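Putative iron-regulated protein A (Parabacteroides distasonis ATCC 8503, PDB 4ECG) binds calcium ions and is a putative imelysin-like metalloendopeptidase whose biological role is not established. Local coordinates at residues D203-Y208 / S218-G223; F96-L101 / Q189-G194; A37-E42 / E210-H215; L231-N236 / G373-K378; D50-M55 / R183-T188. All blocks are in the same frame, centred on the assembly; numbering follows the deposited sequence.

Interaction 1 of 5, residues D203-Y208 / S218-G223. With CA (calcium ion), chain C.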
# COMPACT_ATOMS: atom_id res chain seq x y z
N ASP A 203 -0.95 -9.36 20.57
CA ASP A 203 -0.20 -9.22 19.31
C ASP A 203 0.70 -7.93 19.19
O ASP A 203 1.71 -7.92 18.49
CB ASP A 203 -1.18 -9.15 18.13
CG ASP A 203 -2.05 -10.39 17.97
OD1 ASP A 203 -1.71 -11.50 18.42
OD2 ASP A 203 -3.09 -10.20 17.30
N VAL A 204 0.27 -6.85 19.81
CA VAL A 204 0.98 -5.57 19.74
C VAL A 204 1.00 -4.95 21.13
O VAL A 204 0.23 -4.03 21.43
CB VAL A 204 0.29 -4.58 18.77
CG1 VAL A 204 1.06 -3.27 18.76
CG2 VAL A 204 0.16 -5.20 17.38
N PRO A 205 1.88 -5.47 22.00
CA PRO A 205 1.87 -4.99 23.38
C PRO A 205 2.47 -3.62 23.55
O PRO A 205 1.94 -2.84 24.29
CB PRO A 205 2.71 -6.04 24.13
CG PRO A 205 3.52 -6.75 23.07
CD PRO A 205 2.69 -6.69 21.83
N SER A 206 3.59 -3.36 22.90
CA SER A 206 4.38 -2.14 23.13
C SER A 206 4.68 -1.41 21.80
O SER A 206 4.33 -1.86 20.72
CB SER A 206 5.67 -2.50 23.88
OG SER A 206 6.48 -3.38 23.11
N SER A 207 5.32 -0.27 21.88
CA SER A 207 5.56 0.53 20.69
C SER A 207 6.42 -0.20 19.66
O SER A 207 7.46 -0.72 19.99
CB SER A 207 6.25 1.83 21.10
OG SER A 207 6.71 2.54 19.97
N TYR A 208 5.98 -0.25 18.41
CA TYR A 208 6.75 -0.95 17.39
C TYR A 208 7.88 -0.07 17.00
O TYR A 208 8.93 -0.59 16.69
CB TYR A 208 5.91 -1.36 16.16
CG TYR A 208 6.60 -2.41 15.30
CD1 TYR A 208 6.54 -3.74 15.63
CD2 TYR A 208 7.36 -2.03 14.18
CE1 TYR A 208 7.21 -4.69 14.85
CE2 TYR A 208 8.03 -2.97 13.39
CZ TYR A 208 7.96 -4.31 13.73
OH TYR A 208 8.65 -5.25 12.95
N SER A 218 14.15 -7.14 22.62
CA SER A 218 13.21 -7.03 23.75
C SER A 218 11.77 -7.22 23.30
O SER A 218 10.94 -7.66 24.11
CB SER A 218 13.38 -5.69 24.49
OG SER A 218 13.17 -4.57 23.62
N ALA A 219 11.45 -6.86 22.04
CA ALA A 219 10.08 -7.04 21.50
C ALA A 219 10.07 -7.32 19.98
O ALA A 219 10.94 -6.83 19.20
CB ALA A 219 9.20 -5.82 21.83
N TYR A 220 9.09 -8.13 19.57
CA TYR A 220 8.81 -8.43 18.16
C TYR A 220 9.97 -9.14 17.39
O TYR A 220 9.99 -9.14 16.16
CB TYR A 220 8.38 -7.13 17.45
CG TYR A 220 7.24 -6.37 18.13
CD1 TYR A 220 5.93 -6.81 18.03
CD2 TYR A 220 7.47 -5.23 18.86
CE1 TYR A 220 4.89 -6.14 18.65
CE2 TYR A 220 6.44 -4.53 19.47
CZ TYR A 220 5.13 -5.01 19.37
OH TYR A 220 4.07 -4.33 19.95
N SER A 221 10.92 -9.74 18.10
CA SER A 221 11.98 -10.53 17.44
C SER A 221 12.87 -9.69 16.52
O SER A 221 13.41 -10.19 15.54
CB SER A 221 11.37 -11.72 16.64
OG SER A 221 10.73 -12.62 17.50
N ILE A 222 13.02 -8.40 16.84
CA ILE A 222 14.00 -7.58 16.14
C ILE A 222 15.23 -7.62 17.02
O ILE A 222 15.27 -6.94 18.03
CB ILE A 222 13.54 -6.13 15.93
CG1 ILE A 222 12.12 -6.13 15.34
CG2 ILE A 222 14.60 -5.41 15.09
CD1 ILE A 222 11.50 -4.77 15.15
N GLY A 223 16.19 -8.46 16.64
CA GLY A 223 17.23 -8.96 17.59
C GLY A 223 18.52 -8.16 17.58
O GLY A 223 19.29 -8.18 18.53
CA CA C . 14.39 -11.55 13.90
O HOH W 1 14.55 -12.72 16.23
O HOH W 2 15.38 -13.63 13.54
O HOH W 3 12.34 -12.77 13.40
O HOH W 4 15.22 -11.58 11.71
O HOH W 5 13.30 -9.50 12.64

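Interaction 2 of 5, residues F96-L101 / Q189-G194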
# COMPACT_ATOMS: atom_id res chain seq x y z
N PHE A 96 5.35 -4.70 7.41
CA PHE A 96 5.81 -5.40 8.63
C PHE A 96 5.38 -4.64 9.85
O PHE A 96 5.05 -3.48 9.76
CB PHE A 96 7.31 -5.64 8.65
CG PHE A 96 8.14 -4.45 8.36
CD1 PHE A 96 8.47 -3.57 9.36
CD2 PHE A 96 8.62 -4.22 7.07
CE1 PHE A 96 9.31 -2.49 9.10
CE2 PHE A 96 9.43 -3.12 6.79
CZ PHE A 96 9.79 -2.25 7.81
N GLY A 97 5.41 -5.30 11.00
CA GLY A 97 5.04 -4.63 12.23
C GLY A 97 3.53 -4.63 12.39
O GLY A 97 2.90 -5.64 12.22
N VAL A 98 2.95 -3.50 12.74
CA VAL A 98 1.58 -3.53 13.23
C VAL A 98 0.61 -3.94 12.10
O VAL A 98 -0.31 -4.72 12.32
CB VAL A 98 1.19 -2.17 13.89
CG1 VAL A 98 -0.23 -2.21 14.47
CG2 VAL A 98 2.15 -1.81 15.00
N ALA A 99 0.83 -3.44 10.89
CA ALA A 99 -0.05 -3.76 9.76
C ALA A 99 -0.19 -5.30 9.60
O ALA A 99 -1.30 -5.84 9.45
CB ALA A 99 0.43 -3.09 8.48
N ASP A 100 0.94 -5.99 9.66
CA ASP A 100 1.00 -7.45 9.61
C ASP A 100 0.44 -8.08 10.88
O ASP A 100 -0.44 -8.91 10.81
CB ASP A 100 2.46 -7.90 9.41
CG ASP A 100 2.60 -9.41 9.28
OD1 ASP A 100 2.13 -9.94 8.27
OD2 ASP A 100 3.22 -10.05 10.16
N LEU A 101 0.93 -7.66 12.03
CA LEU A 101 0.67 -8.38 13.26
C LEU A 101 -0.80 -8.33 13.74
O LEU A 101 -1.32 -9.31 14.33
CB LEU A 101 1.65 -7.87 14.36
CG LEU A 101 3.12 -8.38 14.22
CD1 LEU A 101 3.96 -7.74 15.30
CD2 LEU A 101 3.25 -9.94 14.23
N GLN A 189 -6.31 4.32 13.36
CA GLN A 189 -5.91 4.62 14.72
C GLN A 189 -5.06 3.50 15.28
O GLN A 189 -4.03 3.78 15.87
CB GLN A 189 -7.11 4.88 15.65
CG GLN A 189 -7.77 6.23 15.38
CD GLN A 189 -9.19 6.35 15.92
OE1 GLN A 189 -9.77 5.36 16.39
NE2 GLN A 189 -9.76 7.58 15.84
N ASP A 190 -5.47 2.24 15.10
CA ASP A 190 -4.72 1.14 15.69
C ASP A 190 -3.32 1.07 15.07
O ASP A 190 -2.34 0.86 15.76
CB ASP A 190 -5.49 -0.19 15.64
CG ASP A 190 -6.69 -0.23 16.62
OD1 ASP A 190 -6.72 0.61 17.53
OD2 ASP A 190 -7.62 -1.05 16.47
N LEU A 191 -3.22 1.34 13.78
CA LEU A 191 -1.96 1.27 13.05
C LEU A 191 -0.97 2.30 13.58
O LEU A 191 0.19 1.98 13.85
CB LEU A 191 -2.24 1.53 11.54
CG LEU A 191 -1.14 1.33 10.51
CD1 LEU A 191 -0.39 0.01 10.75
CD2 LEU A 191 -1.75 1.40 9.09
N TYR A 192 -1.42 3.55 13.68
CA TYR A 192 -0.54 4.64 14.08
C TYR A 192 -0.21 4.46 15.56
O TYR A 192 0.99 4.48 15.90
CB TYR A 192 -1.13 6.03 13.79
CG TYR A 192 -0.39 7.17 14.41
CD1 TYR A 192 0.86 7.55 13.93
CD2 TYR A 192 -0.91 7.88 15.48
CE1 TYR A 192 1.57 8.61 14.50
CE2 TYR A 192 -0.22 8.96 16.05
CZ TYR A 192 1.02 9.32 15.55
OH TYR A 192 1.73 10.36 16.10
N ASN A 193 -1.23 4.25 16.40
CA ASN A 193 -0.98 3.97 17.83
C ASN A 193 -0.13 2.75 18.06
O ASN A 193 0.68 2.75 18.94
CB ASN A 193 -2.26 3.84 18.65
CG ASN A 193 -3.04 5.14 18.71
OD1 ASN A 193 -2.48 6.20 18.69
ND2 ASN A 193 -4.35 5.04 18.73
N GLY A 194 -0.32 1.71 17.29
CA GLY A 194 0.49 0.51 17.46
C GLY A 194 1.98 0.80 17.29
O GLY A 194 2.79 0.29 18.03

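Interaction 3 of 5, residues A37-E42 / E210-H215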
# COMPACT_ATOMS: atom_id res chain seq x y z
N ALA A 37 16.59 4.48 12.75
CA ALA A 37 15.97 5.61 13.45
C ALA A 37 15.33 6.58 12.46
O ALA A 37 14.17 6.91 12.58
CB ALA A 37 16.97 6.34 14.39
N THR A 38 16.06 6.99 11.44
CA THR A 38 15.52 7.95 10.47
C THR A 38 14.35 7.35 9.68
O THR A 38 13.38 8.03 9.34
CB THR A 38 16.59 8.31 9.44
OG1 THR A 38 17.75 8.88 10.10
CG2 THR A 38 16.02 9.23 8.38
N PHE A 39 14.43 6.05 9.38
CA PHE A 39 13.31 5.38 8.74
C PHE A 39 12.04 5.50 9.62
O PHE A 39 11.00 5.93 9.13
CB PHE A 39 13.60 3.89 8.42
CG PHE A 39 12.35 3.13 8.11
CD1 PHE A 39 11.73 3.28 6.88
CD2 PHE A 39 11.75 2.35 9.07
CE1 PHE A 39 10.55 2.63 6.59
CE2 PHE A 39 10.56 1.69 8.80
CZ PHE A 39 9.96 1.85 7.56
N VAL A 40 12.15 5.13 10.91
CA VAL A 40 11.02 5.12 11.84
C VAL A 40 10.47 6.53 12.05
O VAL A 40 9.26 6.69 12.07
CB VAL A 40 11.36 4.49 13.21
CG1 VAL A 40 10.21 4.68 14.20
CG2 VAL A 40 11.72 3.01 13.05
N ASP A 41 11.35 7.54 12.18
CA ASP A 41 10.91 8.90 12.57
C ASP A 41 10.55 9.80 11.37
O ASP A 41 9.73 10.69 11.49
CB ASP A 41 11.97 9.61 13.43
CG ASP A 41 12.16 8.95 14.84
OD1 ASP A 41 11.21 8.36 15.39
OD2 ASP A 41 13.29 9.06 15.40
N GLU A 42 11.16 9.55 10.22
CA GLU A 42 10.94 10.38 9.04
C GLU A 42 10.17 9.68 7.89
O GLU A 42 9.74 10.38 6.95
CB GLU A 42 12.30 10.90 8.54
CG GLU A 42 13.12 11.68 9.59
CD GLU A 42 12.41 12.93 10.13
OE1 GLU A 42 11.72 13.66 9.35
OE2 GLU A 42 12.54 13.24 11.34
N GLU A 210 9.59 1.90 18.86
CA GLU A 210 10.64 1.80 19.85
C GLU A 210 11.37 0.47 19.72
O GLU A 210 12.60 0.42 19.75
CB GLU A 210 10.08 2.00 21.26
CG GLU A 210 9.68 3.45 21.59
CD GLU A 210 10.81 4.49 21.43
OE1 GLU A 210 11.99 4.23 21.88
OE2 GLU A 210 10.52 5.58 20.86
N ALA A 211 10.63 -0.63 19.55
CA ALA A 211 11.28 -1.93 19.39
C ALA A 211 12.17 -1.88 18.16
O ALA A 211 13.31 -2.40 18.19
CB ALA A 211 10.26 -3.03 19.25
N MSE A 212 11.70 -1.24 17.08
CA MSE A 212 12.60 -1.09 15.92
C MSE A 212 13.83 -0.21 16.22
O MSE A 212 14.95 -0.57 15.82
CB MSE A 212 11.91 -0.68 14.63
CG MSE A 212 11.89 -1.80 13.56
SE MSE A 212 11.40 -1.03 11.95
CE MSE A 212 12.90 -1.64 10.95
N LYS A 213 13.65 0.93 16.91
CA LYS A 213 14.81 1.79 17.20
C LYS A 213 15.81 1.09 18.14
O LYS A 213 16.99 1.15 17.90
CB LYS A 213 14.39 3.20 17.67
CG LYS A 213 13.81 4.04 16.50
CD LYS A 213 13.58 5.53 16.76
CE LYS A 213 12.45 5.78 17.74
NZ LYS A 213 11.67 6.96 17.35
N LYS A 214 15.32 0.35 19.14
CA LYS A 214 16.22 -0.34 20.08
C LYS A 214 16.91 -1.59 19.49
O LYS A 214 18.02 -1.90 19.86
CB LYS A 214 15.45 -0.71 21.37
CG LYS A 214 15.30 0.47 22.34
CD LYS A 214 14.01 0.40 23.16
CE LYS A 214 13.95 -0.84 24.04
NZ LYS A 214 12.93 -0.66 25.11
N HIS A 215 16.20 -2.29 18.61
CA HIS A 215 16.65 -3.54 17.97
C HIS A 215 17.51 -4.42 18.85
O HIS A 215 18.60 -4.84 18.47
CB HIS A 215 17.33 -3.24 16.63
CG HIS A 215 18.42 -2.20 16.71
ND1 HIS A 215 19.58 -2.42 17.36
CD2 HIS A 215 18.51 -0.91 16.15
CE1 HIS A 215 20.36 -1.32 17.25
NE2 HIS A 215 19.70 -0.40 16.51

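Interaction 4 of 5, residues L231-N236 / G373-K378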
# COMPACT_ATOMS: atom_id res chain seq x y z
N LEU A 231 14.69 -6.24 7.70
CA LEU A 231 13.23 -6.11 7.77
C LEU A 231 12.73 -5.06 6.78
O LEU A 231 11.72 -5.27 6.08
CB LEU A 231 12.80 -5.74 9.19
CG LEU A 231 11.37 -5.98 9.63
CD1 LEU A 231 10.99 -7.44 9.43
CD2 LEU A 231 11.24 -5.56 11.07
N MSE A 232 13.44 -3.93 6.70
CA MSE A 232 13.03 -2.83 5.82
C MSE A 232 13.03 -3.33 4.39
O MSE A 232 12.16 -2.96 3.63
CB MSE A 232 13.97 -1.61 5.89
CG MSE A 232 13.97 -0.80 7.23
SE MSE A 232 15.41 0.48 7.35
CE MSE A 232 14.89 1.64 5.91
N LEU A 233 14.03 -4.15 4.03
CA LEU A 233 14.27 -4.56 2.63
C LEU A 233 13.51 -5.81 2.23
O LEU A 233 13.45 -6.15 1.05
CB LEU A 233 15.76 -4.79 2.39
CG LEU A 233 16.57 -3.50 2.25
CD1 LEU A 233 18.01 -3.70 2.69
CD2 LEU A 233 16.51 -2.98 0.82
N ASN A 234 12.87 -6.48 3.19
CA ASN A 234 12.44 -7.86 3.02
C ASN A 234 11.34 -8.07 1.99
O ASN A 234 10.54 -7.17 1.73
CB ASN A 234 12.03 -8.51 4.38
CG ASN A 234 10.56 -8.34 4.72
OD1 ASN A 234 9.70 -9.15 4.32
ND2 ASN A 234 10.26 -7.29 5.50
N GLY A 235 11.26 -9.33 1.53
CA GLY A 235 10.43 -9.75 0.41
C GLY A 235 9.05 -10.25 0.76
O GLY A 235 8.23 -10.52 -0.16
N ASN A 236 8.78 -10.45 2.06
CA ASN A 236 7.41 -10.84 2.50
C ASN A 236 6.53 -9.61 2.60
O ASN A 236 5.45 -9.55 1.99
CB ASN A 236 7.43 -11.51 3.87
CG ASN A 236 8.07 -12.88 3.84
OD1 ASN A 236 8.67 -13.26 2.82
ND2 ASN A 236 7.94 -13.66 4.96
N GLY A 373 17.09 -7.03 -3.57
CA GLY A 373 17.75 -8.27 -3.08
C GLY A 373 19.26 -8.15 -2.88
O GLY A 373 19.83 -8.69 -1.90
N VAL A 374 19.90 -7.43 -3.80
CA VAL A 374 21.35 -7.29 -3.77
C VAL A 374 21.70 -6.35 -2.63
O VAL A 374 22.57 -6.67 -1.81
CB VAL A 374 21.94 -6.80 -5.11
CG1 VAL A 374 23.44 -6.62 -4.96
CG2 VAL A 374 21.66 -7.81 -6.20
N VAL A 375 20.97 -5.24 -2.53
CA VAL A 375 21.15 -4.34 -1.40
C VAL A 375 20.98 -5.11 -0.08
O VAL A 375 21.76 -4.93 0.82
CB VAL A 375 20.21 -3.12 -1.39
CG1 VAL A 375 20.49 -2.31 -0.13
CG2 VAL A 375 20.43 -2.20 -2.60
N LYS A 376 20.00 -5.99 0.03
CA LYS A 376 19.74 -6.70 1.29
C LYS A 376 20.89 -7.64 1.64
O LYS A 376 21.17 -7.88 2.82
CB LYS A 376 18.46 -7.52 1.17
CG LYS A 376 17.91 -8.10 2.45
CD LYS A 376 16.55 -8.76 2.20
CE LYS A 376 16.71 -10.19 1.68
NZ LYS A 376 15.49 -10.73 1.00
N SER A 377 21.51 -8.16 0.59
CA SER A 377 22.60 -9.12 0.73
C SER A 377 23.83 -8.47 1.38
O SER A 377 24.58 -9.16 2.08
CB SER A 377 22.94 -9.81 -0.60
OG SER A 377 23.84 -9.04 -1.33
N LYS A 378 23.98 -7.15 1.25
CA LYS A 378 25.06 -6.44 1.97
C LYS A 378 24.82 -6.27 3.47
O LYS A 378 25.48 -5.46 4.09
CB LYS A 378 25.38 -5.07 1.35
CG LYS A 378 25.53 -5.00 -0.18
CD LYS A 378 26.60 -5.91 -0.78
CE LYS A 378 26.58 -5.79 -2.30
NZ LYS A 378 27.79 -6.35 -2.92
O HOH W 6 12.98 -11.59 2.21

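Interaction 5 of 5, residues D50-M55 / R183-T188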
# COMPACT_ATOMS: atom_id res chain seq x y z
N ASP A 50 -0.02 11.02 8.83
CA ASP A 50 -0.69 11.72 7.73
C ASP A 50 -1.91 10.89 7.38
O ASP A 50 -2.98 11.43 7.11
CB ASP A 50 0.26 11.84 6.52
CG ASP A 50 -0.36 12.52 5.27
OD1 ASP A 50 -1.07 13.56 5.40
OD2 ASP A 50 -0.08 12.03 4.13
N MSE A 51 -1.75 9.57 7.36
CA MSE A 51 -2.91 8.68 7.16
C MSE A 51 -4.01 8.93 8.25
O MSE A 51 -5.18 9.04 7.90
CB MSE A 51 -2.49 7.22 7.16
CG MSE A 51 -3.56 6.30 6.51
SE MSE A 51 -3.01 4.47 6.62
CE MSE A 51 -4.79 3.76 6.14
N LEU A 52 -3.66 9.03 9.53
CA LEU A 52 -4.69 9.18 10.55
C LEU A 52 -5.41 10.51 10.32
O LEU A 52 -6.64 10.55 10.34
CB LEU A 52 -4.16 9.06 11.99
CG LEU A 52 -5.17 9.25 13.15
CD1 LEU A 52 -6.35 8.29 13.05
CD2 LEU A 52 -4.48 9.15 14.51
N THR A 53 -4.65 11.56 10.03
CA THR A 53 -5.23 12.89 9.82
C THR A 53 -6.19 12.79 8.63
O THR A 53 -7.33 13.20 8.73
CB THR A 53 -4.16 14.00 9.61
OG1 THR A 53 -3.32 14.12 10.78
CG2 THR A 53 -4.81 15.35 9.31
N LYS A 54 -5.75 12.18 7.52
CA LYS A 54 -6.57 12.14 6.32
C LYS A 54 -7.76 11.19 6.50
O LYS A 54 -8.82 11.43 5.89
CB LYS A 54 -5.76 11.73 5.07
CG LYS A 54 -4.48 12.50 4.77
CD LYS A 54 -4.70 13.67 3.86
CE LYS A 54 -3.43 14.52 3.64
NZ LYS A 54 -2.53 13.84 2.68
N MSE A 55 -7.60 10.13 7.31
CA MSE A 55 -8.70 9.20 7.60
C MSE A 55 -9.79 9.84 8.46
O MSE A 55 -10.95 9.62 8.24
CB MSE A 55 -8.20 7.90 8.22
CG MSE A 55 -9.25 6.81 8.31
SE MSE A 55 -9.84 6.16 6.52
CE MSE A 55 -8.42 4.90 6.27
N ARG A 183 -14.86 1.74 10.75
CA ARG A 183 -13.90 0.70 10.94
C ARG A 183 -12.59 1.06 10.19
O ARG A 183 -11.51 0.73 10.68
CB ARG A 183 -14.49 -0.65 10.52
CG ARG A 183 -13.48 -1.80 10.58
CD ARG A 183 -12.97 -1.94 12.01
NE ARG A 183 -12.18 -3.15 12.26
CZ ARG A 183 -12.67 -4.33 12.68
NH1 ARG A 183 -13.94 -4.53 12.86
NH2 ARG A 183 -11.87 -5.34 12.90
N MSE A 184 -12.68 1.73 9.04
CA MSE A 184 -11.46 2.18 8.38
C MSE A 184 -10.67 3.10 9.36
O MSE A 184 -9.47 2.90 9.52
CB MSE A 184 -11.72 2.88 7.03
CG MSE A 184 -12.06 1.94 5.90
SE MSE A 184 -12.94 2.76 4.39
CE MSE A 184 -11.51 3.96 4.02
N LEU A 185 -11.36 4.04 10.02
CA LEU A 185 -10.76 4.99 10.99
C LEU A 185 -10.16 4.26 12.17
O LEU A 185 -9.06 4.53 12.59
CB LEU A 185 -11.78 6.05 11.50
CG LEU A 185 -11.26 7.10 12.48
CD1 LEU A 185 -10.00 7.78 11.95
CD2 LEU A 185 -12.37 8.09 12.88
N SER A 186 -10.91 3.33 12.70
CA SER A 186 -10.50 2.57 13.87
C SER A 186 -9.17 1.79 13.57
O SER A 186 -8.25 1.79 14.40
CB SER A 186 -11.63 1.61 14.24
OG SER A 186 -11.24 0.81 15.29
N ASP A 187 -9.11 1.14 12.40
CA ASP A 187 -7.95 0.34 12.00
C ASP A 187 -6.74 1.28 11.85
O ASP A 187 -5.66 0.98 12.31
CB ASP A 187 -8.20 -0.45 10.70
CG ASP A 187 -9.17 -1.67 10.88
OD1 ASP A 187 -9.41 -2.10 12.05
OD2 ASP A 187 -9.68 -2.22 9.83
N THR A 188 -6.97 2.46 11.27
CA THR A 188 -5.93 3.49 11.10
C THR A 188 -5.41 4.03 12.43
O THR A 188 -4.22 4.17 12.60
CB THR A 188 -6.41 4.64 10.17
OG1 THR A 188 -6.93 4.08 8.95
CG2 THR A 188 -5.24 5.58 9.82

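Interaction 1 of 5, residues D203-Y208 / S218-G223
Tyr220 reaches out of 218-223 and lays its ring against Tyr208 before bringing its hydroxyl to the backbone of 203-208. Its CB starts beside the other tyrosine, 3.8 Å from Tyr208 CE1. CG, anti to the carbonyl carbon (chi1 -52°), is directed toward 203-208. Tyr208 CD1 then sits over the centre of one face of the Tyr220 ring, 3.6 Å above its plane. The two ring planes are inclined at 58°, so this is an oblique pair rather than a parallel or T-shaped stack. Farther out, CE1 of Tyr220 has Asp203 O at its edge, in the ring plane, 3.6 Å away. At the tip, Tyr220 OH donates a hydrogen bond to Ser206 O at 2.6 Å, with a C=O...O angle of 130° and the donor tilted somewhat from the carbonyl plane. Pro205 meets the phenol tip to tip, its CD 3.3 Å from Tyr220 OH. Two residues on, Ile222 CD1 lies 3.6 Å from Tyr208 OH, closing the far end of the Tyr208 ring. Tyr220 and Ser221, both with positive phi, are the central residues of a type I' beta turn from Ala219 to Ile222. This turn exposes Ser221 O to a calcium ion, 2.4 Å away, in a largely hydrated site that Gln227 OE1 and five waters complete.

Interaction 2 of 5, residues F96-L101 / Q189-G194
Val98 sets its two methyls over flat backbone groups of 189-194, and no aromatic ring takes part across this contact. CG2 stands over a face of the Gly194 carbonyl, 3.5 Å from Gly194 C and almost straight above it. CG1, anti to the backbone N of Val98 (chi1 -177°), lies above the plane of the Asp190 carbonyl, 3.9 Å from Asp190 O. The reverse approach comes from Leu191, whose CD1 lies over a face of the Val98-Ala99 peptide, 3.7 Å from Ala99 N. This is plain helix-helix packing: the one-turn helix 98-101 rests on the long helix 171-196 at Gly194, within the largely helical imelysin-like fold.

Gly194 makes the close approach possible. Its CA comes within 6.0 Å of Val98 CA; it has no side chain, and Val98 CG1 packs over Gly194 CA, 4.1 Å away. A second glycine, Gly97, is the N-cap of the short helix. Its positive phi and psi of -134° suit glycine, and Gly97 O accepts from Leu101 N at 2.8 Å to close the single turn.

Beyond the two segments, Trp195 also packs on Val98, while Tyr48 of helix 29-68 touches Leu191. The Gly194 backbone is hydrogen-bonded to Tyr208 farther down the chain. The calcium site that includes Glu92 is near but separate, its side chain about 8 Å from that of Ala99. On the Leu191 side the apolar contact ends with CD1 against Ala99 CB, 3.9 Å apart.

Interaction 3 of 5, residues A37-E42 / E210-H215
Ala37 and Lys213 mark the closest backbone approach, CA to CA 5.5 Å, of two helical segments whose axes run nearly antiparallel, 9.5 Å apart at a signed crossing angle of -160°. Val40 occupies the middle: its CG2 rests 4.0 Å from Met212 CB, and its CB lies 4.1 Å from Lys213 CG. Met212, modelled as selenomethionine, brings SE 4.2 Å from Phe39 CE2 and 5.4 Å from the centroid of the Phe39 ring, an oblique Met-aromatic contact. The pairing lays the short helix 208-214 against an early part of the long helix 29-68, an antiparallel helix-helix packing with apolar groups on one side and charges on the other. On the charged side Lys213 stretches past Ala37, its methylene CD 4.2 Å from Ala37 CB, and bends at its last two torsions. Its NZ ends in a salt bridge with Asp41 OD1; the modelled separation is very short, so its exact length is doubtful. Glu210 OE2, one turn back on the lysine's own helix, makes a second, long salt bridge to Lys213 NZ, 3.9 Å. On the apolar side, Met232 of helix 225-233 covers both Phe39 and Met212.

Interaction 4 of 5, residues L231-N236 / G373-K378
Leu233 packs tightly against the last turn of helix 355-377, whereas Asn234 and Gly235, which follow it, reach that helix loosely or through water. Leu233 CD1 presses on the backbone at Lys376 CA, 3.7 Å away, and also touches Val375 CG1 at 4.0 Å, the two side chains crossing at about a right angle. Lys376, with CG anti to its backbone N (chi1 -169°), lays its first methylenes beside Leu233, CG 3.9 Å from Leu233 CB. Leu315 of helix 315-322 also packs on Leu233, and Met330 of helix 324-343 on Val375.

Past CD the lysine bends at chi3 and the contact opens. Lys376 NZ stays 4.5 Å from Gly235 N, and a water bridges the gap, accepting from both nitrogens, 2.9 Å from Lys376 NZ. Gly235 is exposed here.

The chain's exit from helix 225-233 is held by Asn234. Its ND2 turns back to an in-plane lone pair of Leu231 O, 2.6 Å away with an N-H...O angle of 158°, and also bonds to Asn237. Its OD1 accepts from Asn236 N at 2.8 Å. That last bond defines an Asx turn, placed directly after the helix C-terminal end.

Interaction 5 of 5, residues D50-M55 / R183-T188
Leu52 faces Thr188 and Met55 faces Leu185, each pair with CA atoms 5.8 Å apart, where two helical segments run nearly antiparallel at a signed crossing angle of -158° and an axis separation of 9.6 Å. Thr188 is the polar residue in an otherwise apolar seam. Its CG2, anti to the backbone N, points at the other helix and lies 3.7 Å from Leu52 CA, with Met51 CG close by. Its OG1 turns back on its own helix and donates to Met184 O at 2.9 Å. Thr188 OG1 comes in above the plane of that carbonyl, 36° out of it, while Thr188 N bonds to the same oxygen from the opposite face, so Met184 O is gripped twice. Two selenomethionine methyls, Met55 CE and Met51 CE, pack against the hydroxyl, the second 3.5 Å from Thr188 OG1.

Met55 works at the other end of the contact, against Met184 and Leu185. Its CG, anti to the backbone N (chi1 -170°), lies 3.6 Å from Leu185 CA; bends at chi2 and chi3 then turn SE toward Met184 and CE toward Thr188 OG1. Met55 SE meets Met184 CE at 3.7 Å, these two side chains crossing at about a right angle. Leu52 and Leu185 touch through their CD1 methyls, 3.8 Å apart, toward the more exposed flank.

Around this pair, Trp88 and Val84 of helix 71-89 pack on Met51 and Met55, and Leu108 of helix 104-109 on Thr188, so helices 71-89 and 104-109 flank the pairing of helix 29-68 with helix 171-196, while the Leu52/Leu185 flank is less covered.

Two long helices carry three of the five contacts. Helix 29-68 serves interactions 3 and 5, whose centres are 22 Å apart, and helix 171-196 serves interactions 2 and 5, with centres 11 Å apart and Leu52 touching Gln189 and Tyr192. After helix 171-196 the chain passes through the loop of interaction 1, helix 208-214 of interaction 3, and the calcium-bearing turn, then enters helix 225-233 and interaction 4. Phe96 ties interaction 2 to both interaction 3, through Met212 and Phe39, and interaction 4. Interactions 4 and 5 lie on opposite sides of the chain's centre, 29 Å apart between centres and not touching; interaction 2, which touches all four others, links them.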